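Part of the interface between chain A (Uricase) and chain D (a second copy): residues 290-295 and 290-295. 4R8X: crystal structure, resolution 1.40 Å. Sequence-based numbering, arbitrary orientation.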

# COMPACT_ATOMS: atom_id res chain seq x y z
N THR A 290 -12.67 -10.38 15.51
CA THR A 290 -12.53 -9.38 14.47
C THR A 290 -11.20 -8.62 14.62
O THR A 290 -10.45 -8.84 15.57
N GLU A 291 -10.90 -7.75 13.65
CA GLU A 291 -9.68 -6.95 13.72
C GLU A 291 -9.75 -5.88 14.80
O GLU A 291 -10.78 -5.25 15.00
N PRO A 292 -8.64 -5.67 15.52
CA PRO A 292 -8.59 -4.64 16.56
C PRO A 292 -8.40 -3.26 15.95
O PRO A 292 -8.26 -3.14 14.72
N ARG A 293 -8.41 -2.23 16.78
CA ARG A 293 -7.96 -0.90 16.38
C ARG A 293 -6.49 -0.98 15.96
O ARG A 293 -5.81 -1.96 16.26
N PRO A 294 -5.98 0.05 15.27
CA PRO A 294 -4.61 -0.03 14.74
C PRO A 294 -3.42 -0.32 15.67
O PRO A 294 -2.48 -0.95 15.19
N PRO A 295 -3.42 0.15 16.94
CA PRO A 295 -2.16 -0.02 17.69
C PRO A 295 -1.62 -1.44 17.75
O PRO A 295 -2.38 -2.41 17.94
N THR D 290 -9.06 8.94 18.35
CA THR D 290 -8.13 7.99 17.76
C THR D 290 -8.81 7.26 16.60
O THR D 290 -9.99 7.46 16.34
N GLU D 291 -8.06 6.44 15.87
CA GLU D 291 -8.66 5.69 14.77
C GLU D 291 -9.59 4.59 15.26
O GLU D 291 -9.33 3.97 16.30
N PRO D 292 -10.67 4.34 14.52
CA PRO D 292 -11.62 3.28 14.89
C PRO D 292 -11.13 1.90 14.47
O PRO D 292 -10.08 1.76 13.86
N ARG D 293 -11.90 0.87 14.80
CA ARG D 293 -11.67 -0.43 14.19
C ARG D 293 -11.93 -0.28 12.69
O ARG D 293 -12.53 0.69 12.26
N PRO D 294 -11.45 -1.23 11.89
CA PRO D 294 -11.55 -1.05 10.43
C PRO D 294 -12.93 -0.78 9.80
O PRO D 294 -12.97 -0.02 8.82
N PRO D 295 -14.02 -1.39 10.30
CA PRO D 295 -15.26 -1.28 9.52
C PRO D 295 -15.67 0.17 9.24
O PRO D 295 -15.63 1.02 10.14

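Two positively charged arginine side chains meet in this contact. NH1 of A:Arg293 lies 3.5 Å from NH1 of D:Arg293, and each atom sits over one face of the other guanidinium. Both atoms are donors, so no hydrogen bond joins them, and like charges at this distance should repel. Flat guanidinium groups nevertheless tolerate such close approach when solvent and other acceptors share the charge, and here two waters do part of that work. Water 1 accepts from A:Arg293 NH2 at 2.9 Å and from D:Arg293 NH1 at 2.9 Å; water 2 accepts from A:Arg293 NH1 at 3.0 Å and from D:Arg293 NH2 at 3.1 Å. Each water thus bridges the two cations, and NE and NH2 of both arginines have hydrogen-bonding partners elsewhere in the structure.

The arrangement is nearly symmetric, as befits two copies of one loop. The stretches run roughly antiparallel, 153° apart, and cross in register at residue 293, where CA of A:Arg293 and CA of D:Arg293 are 4.3 Å apart. Each arginine leaves its backbone sideways, with chi1 m and chi2 and chi3 both t, so an extended chain passes across the partner backbone at residues 291 and 292. Its methylenes are well suited to this: CG of A:Arg293 is 3.9 Å from C of D:Pro292, and CD of A:Arg293 is 3.6 Å from O of D:Glu291. In the reciprocal contact, CD of D:Arg293 lies 3.7 Å from O of A:Glu291. These carbonyl oxygens lie near the plane of the opposing guanidinium, at its edge, although no direct hydrogen bond crosses between the stretches.

The prolines supply compact, rigid surfaces. In A:Pro294 and D:Pro294, whose rings are both C-gamma exo, the CA-to-CB bond points sideways. CD of A:Pro294 rests 3.6 Å from O of D:Pro292, while CG of A:Pro294 packs 3.9 Å from CB of D:Glu291. In the matching contact, CD of D:Pro294 lies 3.5 Å from O of A:Pro292. A:Pro292 and D:Pro292, both C-gamma endo, point CB away and contribute backbone instead; having no amide hydrogen, they suit a contact made without backbone hydrogen bonds.

Glutamate divides its character along its length. In A:Glu291 and D:Glu291, chi1 and chi2 are both m; CB meets the opposing proline ring, while the end of the side chain leads away and OE1 is hydrogen-bonded elsewhere. A:Thr290 and D:Thr290 (chi1 t) point toward the other stretch but stop short of contact, their OG1 atoms satisfied elsewhere.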

# COMPACT_ATOMS: atom_id res chain seq x y z
CB THR A 290 -13.70 -8.39 14.49
OG1 THR A 290 -13.66 -7.61 13.29
CG2 THR A 290 -13.60 -7.47 15.70
CB GLU A 291 -9.34 -6.29 12.37
CG GLU A 291 -8.94 -7.26 11.27
CD GLU A 291 -7.51 -7.76 11.38
OE1 GLU A 291 -6.86 -7.96 10.33
OE2 GLU A 291 -7.04 -7.98 12.51
CB PRO A 292 -7.35 -5.03 17.35
CG PRO A 292 -6.44 -5.59 16.31
CD PRO A 292 -7.35 -6.38 15.39
CB ARG A 293 -8.16 0.11 17.52
CG ARG A 293 -9.62 0.41 17.79
CD ARG A 293 -9.78 1.47 18.86
NE ARG A 293 -11.19 1.79 19.09
CZ ARG A 293 -11.98 1.14 19.94
NH1 ARG A 293 -11.49 0.14 20.65
NH2 ARG A 293 -13.25 1.50 20.07
CB PRO A 294 -4.43 1.32 14.04
CG PRO A 294 -5.82 1.65 13.58
CD PRO A 294 -6.68 1.24 14.74
CB PRO A 295 -2.55 0.45 19.09
CG PRO A 295 -3.58 1.47 18.85
CD PRO A 295 -4.41 0.89 17.74
CB THR D 290 -7.63 6.96 18.80
OG1 THR D 290 -6.54 6.22 18.24
CG2 THR D 290 -8.75 6.00 19.21
CB GLU D 291 -7.60 5.08 13.84
CG GLU D 291 -6.74 6.09 13.07
CD GLU D 291 -7.47 6.82 11.95
OE1 GLU D 291 -6.79 7.28 11.02
OE2 GLU D 291 -8.72 6.95 12.00
CB PRO D 292 -12.87 3.66 14.09
CG PRO D 292 -12.31 4.26 12.83
CD PRO D 292 -11.09 5.05 13.30
CB ARG D 293 -12.60 -1.48 14.81
CG ARG D 293 -12.25 -1.79 16.25
CD ARG D 293 -13.04 -2.99 16.77
NE ARG D 293 -12.60 -3.38 18.11
CZ ARG D 293 -13.04 -2.82 19.24
NH1 ARG D 293 -13.95 -1.84 19.18
NH2 ARG D 293 -12.58 -3.23 20.41
CB PRO D 294 -10.97 -2.35 9.87
CG PRO D 294 -9.97 -2.77 10.92
CD PRO D 294 -10.65 -2.43 12.23
CB PRO D 295 -16.29 -1.96 10.43
CG PRO D 295 -15.51 -2.97 11.16
CD PRO D 295 -14.19 -2.31 11.45
O HOH W 1 -14.86 -0.43 21.54
O HOH W 2 -13.11 -1.25 22.74